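Local coordinates for protein protease Do-like 8, chloroplastic (Arabidopsis thaliana, PDB 4IC6) that probably acts as a serine endopeptidase of the Deg/HtrA type in the chloroplast, associated with the thylakoid, at residues A[80-85]-A[121-126]; A[156-161]-A[197-202]; A[116-121]-A[128-133]; A[192-197]-A[232-237]. The protein carries 1 engineered substitution. All coordinates share one frame; numbering follows the deposited sequence.

Interaction 1. Residues A[80-85]-A[121-126]; sequences TNYHVI and ADRAKD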
loop_
_atom_site.group_PDB
_atom_site.type_symbol
_atom_site.label_atom_id
_atom_site.label_comp_id
_atom_site.label_asym_id
_atom_site.label_seq_id
_atom_site.Cartn_x
_atom_site.Cartn_y
_atom_site.Cartn_z
ATOM N N THR A 80 -24.313 17.147 15.829
ATOM C CA THR A 80 -23.199 16.265 15.458
ATOM C C THR A 80 -22.897 16.391 13.966
ATOM O O THR A 80 -23.556 17.160 13.262
ATOM C CB THR A 80 -23.534 14.789 15.792
ATOM O OG1 THR A 80 -22.353 13.976 15.707
ATOM C CG2 THR A 80 -24.596 14.255 14.832
ATOM N N ASN A 81 -21.915 15.639 13.478
ATOM C CA ASN A 81 -21.712 15.539 12.035
ATOM C C ASN A 81 -22.790 14.673 11.383
ATOM O O ASN A 81 -23.271 13.689 11.966
ATOM C CB ASN A 81 -20.354 14.921 11.687
ATOM C CG ASN A 81 -19.194 15.850 11.960
ATOM O OD1 ASN A 81 -18.233 15.468 12.629
ATOM N ND2 ASN A 81 -19.266 17.069 11.439
ATOM N N TYR A 82 -23.149 15.047 10.160
ATOM C CA TYR A 82 -23.971 14.228 9.292
ATOM C C TYR A 82 -23.294 12.858 9.221
ATOM O O TYR A 82 -23.940 11.825 9.334
ATOM C CB TYR A 82 -24.050 14.892 7.909
ATOM C CG TYR A 82 -24.922 14.194 6.873
ATOM C CD1 TYR A 82 -26.110 14.770 6.438
ATOM C CD2 TYR A 82 -24.529 12.995 6.291
ATOM C CE1 TYR A 82 -26.903 14.149 5.474
ATOM C CE2 TYR A 82 -25.313 12.372 5.332
ATOM C CZ TYR A 82 -26.501 12.957 4.931
ATOM O OH TYR A 82 -27.286 12.339 3.983
ATOM N N HIS A 83 -21.972 12.861 9.080
ATOM C CA HIS A 83 -21.220 11.619 8.936
ATOM C C HIS A 83 -21.283 10.648 10.121
ATOM O O HIS A 83 -21.182 9.449 9.907
ATOM C CB HIS A 83 -19.740 11.898 8.589
ATOM C CG HIS A 83 -18.965 10.655 8.256
ATOM N ND1 HIS A 83 -18.026 10.109 9.107
ATOM C CD2 HIS A 83 -19.019 9.838 7.182
ATOM C CE1 HIS A 83 -17.527 9.011 8.561
ATOM N NE2 HIS A 83 -18.108 8.830 7.390
ATOM N N VAL A 84 -21.436 11.128 11.358
ATOM C CA VAL A 84 -21.453 10.170 12.463
ATOM C C VAL A 84 -22.712 9.288 12.427
ATOM O O VAL A 84 -22.695 8.144 12.881
ATOM C CB VAL A 84 -21.248 10.790 13.873
ATOM C CG1 VAL A 84 -20.071 11.765 13.892
ATOM C CG2 VAL A 84 -22.520 11.414 14.399
ATOM N N ILE A 85 -23.797 9.816 11.868
ATOM C CA ILE A 85 -24.970 8.983 11.614
ATOM C C ILE A 85 -25.209 8.788 10.128
ATOM O O ILE A 85 -26.353 8.699 9.694
ATOM C CB ILE A 85 -26.243 9.548 12.282
ATOM C CG1 ILE A 85 -26.457 11.021 11.907
ATOM C CG2 ILE A 85 -26.157 9.393 13.777
ATOM C CD1 ILE A 85 -27.925 11.447 11.977
ATOM N N ALA A 121 -30.860 16.975 8.913
ATOM C CA ALA A 121 -29.468 16.767 8.571
ATOM C C ALA A 121 -29.159 17.659 7.381
ATOM O O ALA A 121 -30.048 17.958 6.592
ATOM C CB ALA A 121 -29.248 15.303 8.221
ATOM N N ASP A 122 -27.911 18.099 7.254
ATOM C CA ASP A 122 -27.492 18.854 6.077
ATOM C C ASP A 122 -26.142 18.339 5.595
ATOM O O ASP A 122 -25.109 18.596 6.210
ATOM C CB ASP A 122 -27.409 20.356 6.381
ATOM C CG ASP A 122 -27.051 21.187 5.148
ATOM O OD1 ASP A 122 -27.791 21.133 4.136
ATOM O OD2 ASP A 122 -26.013 21.893 5.179
ATOM N N ARG A 123 -26.157 17.610 4.488
ATOM C CA ARG A 123 -24.943 16.979 3.991
ATOM C C ARG A 123 -23.866 17.997 3.592
ATOM O O ARG A 123 -22.680 17.805 3.877
ATOM C CB ARG A 123 -25.281 16.047 2.827
ATOM C CG ARG A 123 -24.072 15.371 2.233
ATOM C CD ARG A 123 -24.407 14.131 1.412
ATOM N NE ARG A 123 -23.355 13.144 1.648
ATOM C CZ ARG A 123 -23.514 11.825 1.631
ATOM N NH1 ARG A 123 -24.702 11.291 1.356
ATOM N NH2 ARG A 123 -22.471 11.046 1.891
ATOM N N ALA A 124 -24.286 19.086 2.958
ATOM C CA ALA A 124 -23.358 20.111 2.476
ATOM C C ALA A 124 -22.458 20.668 3.580
ATOM O O ALA A 124 -21.282 20.917 3.351
ATOM C CB ALA A 124 -24.126 21.234 1.784
ATOM N N LYS A 125 -23.001 20.873 4.778
ATOM C CA LYS A 125 -22.190 21.347 5.903
ATOM C C LYS A 125 -21.818 20.243 6.902
ATOM O O LYS A 125 -21.263 20.532 7.962
ATOM C CB LYS A 125 -22.879 22.515 6.625
ATOM C CG LYS A 125 -23.115 23.749 5.748
ATOM C CD LYS A 125 -21.767 24.309 5.241
ATOM C CE LYS A 125 -21.912 25.710 4.648
ATOM N NZ LYS A 125 -20.572 26.315 4.320
ATOM N N ASP A 126 -22.106 18.991 6.544
ATOM C CA ASP A 126 -21.822 17.836 7.404
ATOM C C ASP A 126 -22.322 18.060 8.825
ATOM O O ASP A 126 -21.559 17.945 9.788
ATOM C CB ASP A 126 -20.313 17.521 7.451
ATOM C CG ASP A 126 -20.026 16.125 7.991
ATOM O OD1 ASP A 126 -20.985 15.437 8.427
ATOM O OD2 ASP A 126 -18.842 15.721 7.990
#
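The carbonyl oxygen of Asp126 is gripped by two donors, Asn81 ND2 and, weakly, Tyr82 N. Asn81 ND2 donates to Asp126 O at 3.0 Å, with an N-H...O angle of 176° and the acceptor lying in the amide plane. Tyr82 N adds its weak bond to the same oxygen at 3.3 Å, and the CA-H of Asn81 also faces it. The Asp126 carboxylate works one residue further along: OD1 uses its syn lone pair to accept from His83 N at 2.8 Å, while OD2 is bonded to Ser183 OG. Tyr82 supplies the apolar half of the contact. With its CG anti to the backbone N (chi1 -178°), the ring extends over the turn 123-126, where Arg123 CB stands above one face, 4.0 Å from the ring centroid, a CH-pi contact. Ala121 CB touches Tyr82 CD1 obliquely at 3.6 Å. Further out, Tyr82 CE2 lies over one face of the Arg123 guanidinium, the two planes 37° apart, while Arg123 NH2 bonds to Thr185 O. An alanine in place of Tyr82 would probably open a gap against Ala121 and leave the aliphatic part of Arg123 without its aromatic partner. His83 and Asp126 are predicted members of the charge relay system, whose third member, a serine by family, is the engineered Ala204. His83 ND1 and Asp126 OD2 are 5.8 Å apart, and Asp126 instead bonds to the main chain of His83 and to Ser183, consistent with a relay that is not assembled in this model.

Interaction 2. Residues A[156-161]-A[197-202]; sequences CLAIGN and AAINPG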
loop_
_atom_site.group_PDB
_atom_site.type_symbol
_atom_site.label_atom_id
_atom_site.label_comp_id
_atom_site.label_asym_id
_atom_site.label_seq_id
_atom_site.Cartn_x
_atom_site.Cartn_y
_atom_site.Cartn_z
ATOM N N CYS A 156 -6.678 25.782 21.137
ATOM C CA CYS A 156 -7.974 25.104 21.007
ATOM C C CYS A 156 -7.951 23.694 21.597
ATOM O O CYS A 156 -6.905 23.033 21.617
ATOM C CB CYS A 156 -8.451 25.074 19.553
ATOM S SG CYS A 156 -7.293 24.451 18.318
ATOM N N LEU A 157 -9.109 23.244 22.081
ATOM C CA LEU A 157 -9.229 21.896 22.630
ATOM C C LEU A 157 -10.315 21.134 21.893
ATOM O O LEU A 157 -11.432 21.623 21.734
ATOM C CB LEU A 157 -9.545 21.890 24.137
ATOM C CG LEU A 157 -9.458 23.091 25.080
ATOM C CD1 LEU A 157 -9.748 22.607 26.511
ATOM C CD2 LEU A 157 -8.127 23.829 25.029
ATOM N N ALA A 158 -9.982 19.933 21.445
ATOM C CA ALA A 158 -10.937 19.082 20.755
ATOM C C ALA A 158 -11.344 17.962 21.719
ATOM O O ALA A 158 -10.488 17.190 22.175
ATOM C CB ALA A 158 -10.296 18.502 19.485
ATOM N N ILE A 159 -12.631 17.903 22.053
ATOM C CA ILE A 159 -13.133 16.942 23.030
ATOM C C ILE A 159 -14.005 15.919 22.301
ATOM O O ILE A 159 -14.744 16.263 21.379
ATOM C CB ILE A 159 -13.922 17.655 24.166
ATOM C CG1 ILE A 159 -13.035 18.710 24.837
ATOM C CG2 ILE A 159 -14.465 16.661 25.187
ATOM C CD1 ILE A 159 -13.633 19.363 26.072
ATOM N N GLY A 160 -13.891 14.657 22.701
ATOM C CA GLY A 160 -14.744 13.606 22.180
ATOM C C GLY A 160 -15.330 12.737 23.275
ATOM O O GLY A 160 -14.842 12.704 24.401
ATOM N N ASN A 161 -16.403 12.036 22.941
ATOM C CA ASN A 161 -16.959 11.006 23.807
ATOM C C ASN A 161 -17.308 9.893 22.838
ATOM O O ASN A 161 -18.464 9.731 22.454
ATOM C CB ASN A 161 -18.190 11.551 24.528
ATOM C CG ASN A 161 -18.905 10.504 25.371
ATOM O OD1 ASN A 161 -18.488 9.339 25.460
ATOM N ND2 ASN A 161 -19.997 10.925 26.007
ATOM N N ALA A 197 -4.406 20.527 16.666
ATOM C CA ALA A 197 -4.932 19.488 17.566
ATOM C C ALA A 197 -5.339 18.285 16.725
ATOM O O ALA A 197 -5.945 18.440 15.668
ATOM C CB ALA A 197 -6.143 20.002 18.387
ATOM N N ALA A 198 -5.018 17.083 17.190
ATOM C CA ALA A 198 -5.376 15.894 16.446
ATOM C C ALA A 198 -6.902 15.760 16.382
ATOM O O ALA A 198 -7.599 15.811 17.409
ATOM C CB ALA A 198 -4.769 14.669 17.087
ATOM N N ILE A 199 -7.411 15.596 15.170
ATOM C CA ILE A 199 -8.835 15.370 14.961
ATOM C C ILE A 199 -8.957 13.964 14.437
ATOM O O ILE A 199 -8.352 13.625 13.424
ATOM C CB ILE A 199 -9.425 16.362 13.944
ATOM C CG1 ILE A 199 -9.321 17.810 14.496
ATOM C CG2 ILE A 199 -10.855 15.980 13.584
ATOM C CD1 ILE A 199 -10.006 18.024 15.874
ATOM N N ASN A 200 -9.739 13.129 15.113
ATOM C CA ASN A 200 -9.754 11.727 14.758
ATOM C C ASN A 200 -11.108 11.077 15.098
ATOM O O ASN A 200 -12.015 11.761 15.561
ATOM C CB ASN A 200 -8.598 11.046 15.502
ATOM C CG ASN A 200 -8.610 11.355 16.993
ATOM O OD1 ASN A 200 -9.681 11.497 17.587
ATOM N ND2 ASN A 200 -7.414 11.459 17.614
ATOM N N PRO A 201 -11.247 9.766 14.872
ATOM C CA PRO A 201 -12.524 9.110 15.205
ATOM C C PRO A 201 -12.889 9.261 16.678
ATOM O O PRO A 201 -14.064 9.207 17.025
ATOM C CB PRO A 201 -12.263 7.646 14.855
ATOM C CG PRO A 201 -11.248 7.732 13.727
ATOM C CD PRO A 201 -10.330 8.855 14.160
ATOM N N GLY A 202 -11.890 9.510 17.518
ATOM C CA GLY A 202 -12.104 9.649 18.944
ATOM C C GLY A 202 -12.675 10.996 19.347
ATOM O O GLY A 202 -13.030 11.184 20.512
#
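Gly160 and Gly202 approach to 5.8 Å between CA atoms, and Ala158 and Ala197 to 6.8 Å, as the loop 197-202 runs beside strand 155-160 without pairing with it through backbone hydrogen bonds. The closest meeting is a CA-H...O contact: Gly160 CA lies 3.4 Å from Gly202 O, with an angle at the hydrogen of 162°. A side chain on Gly160 would collide with that oxygen, which also accepts from Thr168 OG1. Side-chain contact is narrow. Ile199 has CG1 anti to its carbonyl carbon (chi1 -64°), and a second bend (chi2 -57°) brings CD1 to 3.7 Å from Ala158 CB. Ala197 CB adds a looser approach to Cys156 O at 4.5 Å. Asn200 ND2 bonds to Ala230 O of a neighbouring subunit. The loop leads directly to the engineered Ala204, and in chymotrypsin-like proteases the glycine at the Gly202 position usually lends its N-H to the oxyanion hole. With one methyl contact and one C-H...O interaction across it, the spacing of loop and barrel strand probably rests mainly on shape, and polar fixing comes from neighbours such as Thr168.

Interaction 3. Residues A[116-121]-A[128-133]; sequences GKLVGA and AVLKVD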
loop_
_atom_site.group_PDB
_atom_site.type_symbol
_atom_site.label_atom_id
_atom_site.label_comp_id
_atom_site.label_asym_id
_atom_site.label_seq_id
_atom_site.Cartn_x
_atom_site.Cartn_y
_atom_site.Cartn_z
ATOM N N GLY A 116 -32.066 8.790 20.260
ATOM C CA GLY A 116 -31.849 10.010 19.501
ATOM C C GLY A 116 -32.732 10.042 18.263
ATOM O O GLY A 116 -32.504 9.300 17.305
ATOM N N LYS A 117 -33.746 10.903 18.273
ATOM C CA LYS A 117 -34.646 11.002 17.127
ATOM C C LYS A 117 -34.120 12.042 16.167
ATOM O O LYS A 117 -33.610 13.084 16.593
ATOM C CB LYS A 117 -36.065 11.360 17.574
ATOM C CG LYS A 117 -36.644 10.350 18.551
ATOM C CD LYS A 117 -38.125 10.581 18.816
ATOM C CE LYS A 117 -38.744 9.368 19.530
ATOM N NZ LYS A 117 -40.142 9.626 19.998
ATOM N N LEU A 118 -34.230 11.757 14.874
ATOM C CA LEU A 118 -33.674 12.655 13.866
ATOM C C LEU A 118 -34.511 13.924 13.759
ATOM O O LEU A 118 -35.744 13.865 13.642
ATOM C CB LEU A 118 -33.605 11.959 12.506
ATOM C CG LEU A 118 -33.276 12.848 11.306
ATOM C CD1 LEU A 118 -31.851 13.387 11.406
ATOM C CD2 LEU A 118 -33.498 12.073 10.004
ATOM N N VAL A 119 -33.833 15.065 13.811
ATOM C CA VAL A 119 -34.481 16.361 13.665
ATOM C C VAL A 119 -34.277 16.885 12.248
ATOM O O VAL A 119 -35.227 17.262 11.567
ATOM C CB VAL A 119 -33.948 17.370 14.697
ATOM C CG1 VAL A 119 -34.560 18.744 14.459
ATOM C CG2 VAL A 119 -34.271 16.875 16.106
ATOM N N GLY A 120 -33.023 16.904 11.799
ATOM C CA GLY A 120 -32.733 17.215 10.418
ATOM C C GLY A 120 -31.248 17.039 10.176
ATOM O O GLY A 120 -30.470 16.934 11.118
ATOM N N ALA A 121 -30.860 16.975 8.913
ATOM C CA ALA A 121 -29.468 16.767 8.571
ATOM C C ALA A 121 -29.159 17.659 7.381
ATOM O O ALA A 121 -30.048 17.958 6.592
ATOM C CB ALA A 121 -29.248 15.303 8.221
ATOM N N ALA A 128 -25.794 17.301 11.550
ATOM C CA ALA A 128 -27.059 16.612 11.821
ATOM C C ALA A 128 -27.525 17.025 13.198
ATOM O O ALA A 128 -26.710 17.342 14.065
ATOM C CB ALA A 128 -26.876 15.104 11.759
ATOM N N VAL A 129 -28.840 17.028 13.395
ATOM C CA VAL A 129 -29.397 17.369 14.686
ATOM C C VAL A 129 -30.311 16.240 15.158
ATOM O O VAL A 129 -31.190 15.804 14.421
ATOM C CB VAL A 129 -30.178 18.699 14.609
ATOM C CG1 VAL A 129 -30.775 19.059 15.978
ATOM C CG2 VAL A 129 -29.262 19.812 14.126
ATOM N N LEU A 130 -30.070 15.756 16.374
ATOM C CA LEU A 130 -30.938 14.754 16.986
ATOM C C LEU A 130 -31.718 15.392 18.130
ATOM O O LEU A 130 -31.422 16.513 18.563
ATOM C CB LEU A 130 -30.143 13.554 17.507
ATOM C CG LEU A 130 -29.188 12.851 16.538
ATOM C CD1 LEU A 130 -28.616 11.615 17.206
ATOM C CD2 LEU A 130 -29.903 12.467 15.262
ATOM N N LYS A 131 -32.710 14.675 18.622
ATOM C CA LYS A 131 -33.511 15.176 19.722
ATOM C C LYS A 131 -33.638 14.065 20.745
ATOM O O LYS A 131 -34.045 12.947 20.414
ATOM C CB LYS A 131 -34.870 15.639 19.208
ATOM C CG LYS A 131 -35.896 15.974 20.256
ATOM C CD LYS A 131 -35.559 17.264 20.990
ATOM C CE LYS A 131 -36.707 17.606 21.959
ATOM N NZ LYS A 131 -37.585 18.682 21.430
ATOM N N VAL A 132 -33.270 14.385 21.984
ATOM C CA VAL A 132 -33.265 13.445 23.103
ATOM C C VAL A 132 -34.345 13.851 24.103
ATOM O O VAL A 132 -34.579 15.036 24.315
ATOM C CB VAL A 132 -31.862 13.468 23.777
ATOM C CG1 VAL A 132 -31.962 13.389 25.271
ATOM C CG2 VAL A 132 -30.964 12.368 23.215
ATOM N N ASP A 133 -35.016 12.880 24.710
ATOM C CA ASP A 133 -36.029 13.177 25.725
ATOM C C ASP A 133 -35.433 12.992 27.132
ATOM O O ASP A 133 -35.372 11.875 27.646
ATOM C CB ASP A 133 -37.260 12.284 25.514
ATOM C CG ASP A 133 -38.351 12.533 26.540
ATOM O OD1 ASP A 133 -38.283 13.566 27.243
ATOM O OD2 ASP A 133 -39.281 11.694 26.642
#
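Val119 reaches across to Val129 and Lys131, and its side-chain carbons divide between them. CB sits 3.2 Å from Val129 O and 3.8 Å from Val129 CG1. CG1, anti to the backbone N (chi1 176°), continues along the same valine, reaching Val129 CG1 at 4.1 Å. The other branch turns to Lys131: Val119 CG2 lies 3.4 Å from Lys131 CB, tighter than usual van der Waals contact. It also touches the carbonyl carbon of Leu130. Val119 points across at its partner because the strand is kinked here: Val119 and Gly120 both face Val129, a classic beta bulge that shifts the register by one residue. The evidence is in the bonds. Val129 O accepts from Val119 N at 2.8 Å and weakly from Gly120 N at 3.4 Å, while Val129 N returns a bond to Gly120 O at 2.8 Å. Before the bulge, Lys117 and Lys131 form an antiparallel hydrogen-bonded pair; beyond it, Ala121 and Ala128 form a non-hydrogen-bonded pair with their CA atoms only 4.0 Å apart. The short segments run at 134° to each other, consistent with the twist and the bulge. This hairpin belongs to the first barrel of the protease domain. Leu118 and Leu130 pack on Val99 of strand 98-105, and Leu118 and Ala121 meet Leu89 of helix 86-90. Strand 77-80 flanks the other edge, where Val119 and Val129 lie against Tyr77, Lys131 makes a cation-pi contact with the same ring, and Ala128 pairs with Thr80.

Interaction 4. Residues A[192-197]-A[232-237]; sequences GIQTDA and VGFAIP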
loop_
_atom_site.group_PDB
_atom_site.type_symbol
_atom_site.label_atom_id
_atom_site.label_comp_id
_atom_site.label_asym_id
_atom_site.label_seq_id
_atom_site.Cartn_x
_atom_site.Cartn_y
_atom_site.Cartn_z
ATOM N N GLY A 192 -13.836 26.373 6.540
ATOM C CA GLY A 192 -13.494 25.614 7.735
ATOM C C GLY A 192 -12.321 26.135 8.547
ATOM O O GLY A 192 -11.495 26.927 8.073
ATOM N N ILE A 193 -12.237 25.674 9.792
ATOM C CA ILE A 193 -11.109 25.988 10.645
ATOM C C ILE A 193 -10.088 24.864 10.545
ATOM O O ILE A 193 -10.452 23.688 10.587
ATOM C CB ILE A 193 -11.546 26.078 12.115
ATOM C CG1 ILE A 193 -12.527 27.239 12.315
ATOM C CG2 ILE A 193 -10.334 26.196 13.042
ATOM C CD1 ILE A 193 -13.283 27.150 13.675
ATOM N N GLN A 194 -8.812 25.222 10.408
ATOM C CA GLN A 194 -7.742 24.226 10.512
ATOM C C GLN A 194 -7.069 24.310 11.883
ATOM O O GLN A 194 -6.739 25.394 12.358
ATOM C CB GLN A 194 -6.694 24.406 9.394
ATOM C CG GLN A 194 -5.679 23.271 9.313
ATOM C CD GLN A 194 -4.695 23.485 8.161
ATOM O OE1 GLN A 194 -4.992 23.162 7.013
ATOM N NE2 GLN A 194 -3.530 24.036 8.469
ATOM N N THR A 195 -6.824 23.166 12.512
ATOM C CA THR A 195 -6.117 23.166 13.802
ATOM C C THR A 195 -5.032 22.108 13.758
ATOM O O THR A 195 -5.116 21.179 12.957
ATOM C CB THR A 195 -7.086 22.830 14.980
ATOM O OG1 THR A 195 -6.354 22.750 16.214
ATOM C CG2 THR A 195 -7.758 21.509 14.731
ATOM N N ASP A 196 -4.003 22.255 14.591
ATOM C CA ASP A 196 -3.034 21.183 14.734
ATOM C C ASP A 196 -3.289 20.306 15.965
ATOM O O ASP A 196 -2.479 19.434 16.271
ATOM C CB ASP A 196 -1.558 21.648 14.590
ATOM C CG ASP A 196 -1.039 22.458 15.777
ATOM O OD1 ASP A 196 -1.788 22.703 16.753
ATOM O OD2 ASP A 196 0.179 22.862 15.737
ATOM N N ALA A 197 -4.406 20.527 16.666
ATOM C CA ALA A 197 -4.932 19.488 17.566
ATOM C C ALA A 197 -5.339 18.285 16.725
ATOM O O ALA A 197 -5.945 18.440 15.668
ATOM C CB ALA A 197 -6.143 20.002 18.387
ATOM N N VAL A 232 -2.579 18.083 10.563
ATOM C CA VAL A 232 -3.615 19.050 10.950
ATOM C C VAL A 232 -5.026 18.465 10.760
ATOM O O VAL A 232 -5.222 17.552 9.971
ATOM C CB VAL A 232 -3.471 20.394 10.191
ATOM C CG1 VAL A 232 -2.085 21.033 10.487
ATOM C CG2 VAL A 232 -3.665 20.173 8.720
ATOM N N GLY A 233 -5.984 19.001 11.506
ATOM C CA GLY A 233 -7.351 18.535 11.429
ATOM C C GLY A 233 -8.255 19.724 11.176
ATOM O O GLY A 233 -7.771 20.841 11.058
ATOM N N PHE A 234 -9.565 19.482 11.119
ATOM C CA PHE A 234 -10.538 20.494 10.711
ATOM C C PHE A 234 -11.795 20.474 11.554
ATOM O O PHE A 234 -12.166 19.435 12.080
ATOM C CB PHE A 234 -10.913 20.302 9.237
ATOM C CG PHE A 234 -9.741 20.435 8.318
ATOM C CD1 PHE A 234 -9.393 21.674 7.781
ATOM C CD2 PHE A 234 -8.944 19.339 8.057
ATOM C CE1 PHE A 234 -8.258 21.805 6.963
ATOM C CE2 PHE A 234 -7.806 19.458 7.255
ATOM C CZ PHE A 234 -7.471 20.697 6.711
ATOM N N ALA A 235 -12.433 21.635 11.658
ATOM C CA ALA A 235 -13.751 21.769 12.308
ATOM C C ALA A 235 -14.634 22.741 11.533
ATOM O O ALA A 235 -14.155 23.745 10.992
ATOM C CB ALA A 235 -13.604 22.243 13.770
ATOM N N ILE A 236 -15.926 22.441 11.481
ATOM C CA ILE A 236 -16.898 23.378 10.945
ATOM C C ILE A 236 -17.020 24.568 11.894
ATOM O O ILE A 236 -17.224 24.395 13.094
ATOM C CB ILE A 236 -18.251 22.675 10.814
ATOM C CG1 ILE A 236 -18.055 21.345 10.081
ATOM C CG2 ILE A 236 -19.258 23.551 10.075
ATOM C CD1 ILE A 236 -19.250 20.350 10.251
ATOM N N PRO A 237 -16.902 25.794 11.366
ATOM C CA PRO A 237 -16.907 26.948 12.274
ATOM C C PRO A 237 -18.267 27.136 12.967
ATOM O O PRO A 237 -19.299 26.898 12.359
ATOM C CB PRO A 237 -16.596 28.136 11.352
ATOM C CG PRO A 237 -17.004 27.697 10.005
ATOM C CD PRO A 237 -16.806 26.188 9.953
#
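In the second beta-barrel of the chymotrypsin-like fold, Ile193 and Thr195 pair antiparallel with Ala235 and Gly233, joining strands 192-195 and 233-237. Each is a hydrogen-bonded pair closed by two backbone bonds; Ile193 N to Ala235 O is 3.0 Å and Gly233 N to Thr195 O is 2.8 Å. Between them Gln194 and Phe234 form the non-hydrogen-bonded pair, their side chains side by side and pointing the same way. Gln194 runs out extended, with CG anti to the backbone N (chi1 -171°). Its OE1 lies 3.5 Å from Phe234 CZ, and the amide plane stands 81° from the ring. The chain also rests on Val232: Gln194 CG is 3.7 Å from Val232 CB, and Gln194 CD is 3.5 Å from Val232 CG2. The amide is held at its nitrogen by Ser175 OG of strand 168-176, so this side chain spans three adjoining strands. An alanine here would probably leave Ser175 OG without this amide partner and open a gap against Phe234 and Val232. Past the strand end, Asp196 OD1 accepts from Val173 N, and OD2 from Val171 N of a neighbouring subunit, linking the turn after the strand to the oligomer. On the other face, Ile193 passes Pro237 in the opposite direction, its CD1 coming to 3.9 Å from Pro237 CA and 4.2 Å from Pro237 CB.

In the fold
Interactions 1 and 3 belong to the first barrel, share Ala121 and meet through Thr80 O and Ala128 N; interactions 2 and 4 belong to the second and share Ala197. Interaction 1 faces the cleft between the barrels, where Ile236 of interaction 4 packs on Asn81 and Asp126. Its partly buried character fits its mixed chemistry of carboxylate, amide and aromatic groups. Interactions 3 and 4 are largely buried pairings of sheet neighbours, regular in 4 and bulged in 3, with the lysine tails of 3 more exposed. Interaction 2, also buried, relies on packing without strand pairing. Only interactions 2 and 4 are reached by other subunits.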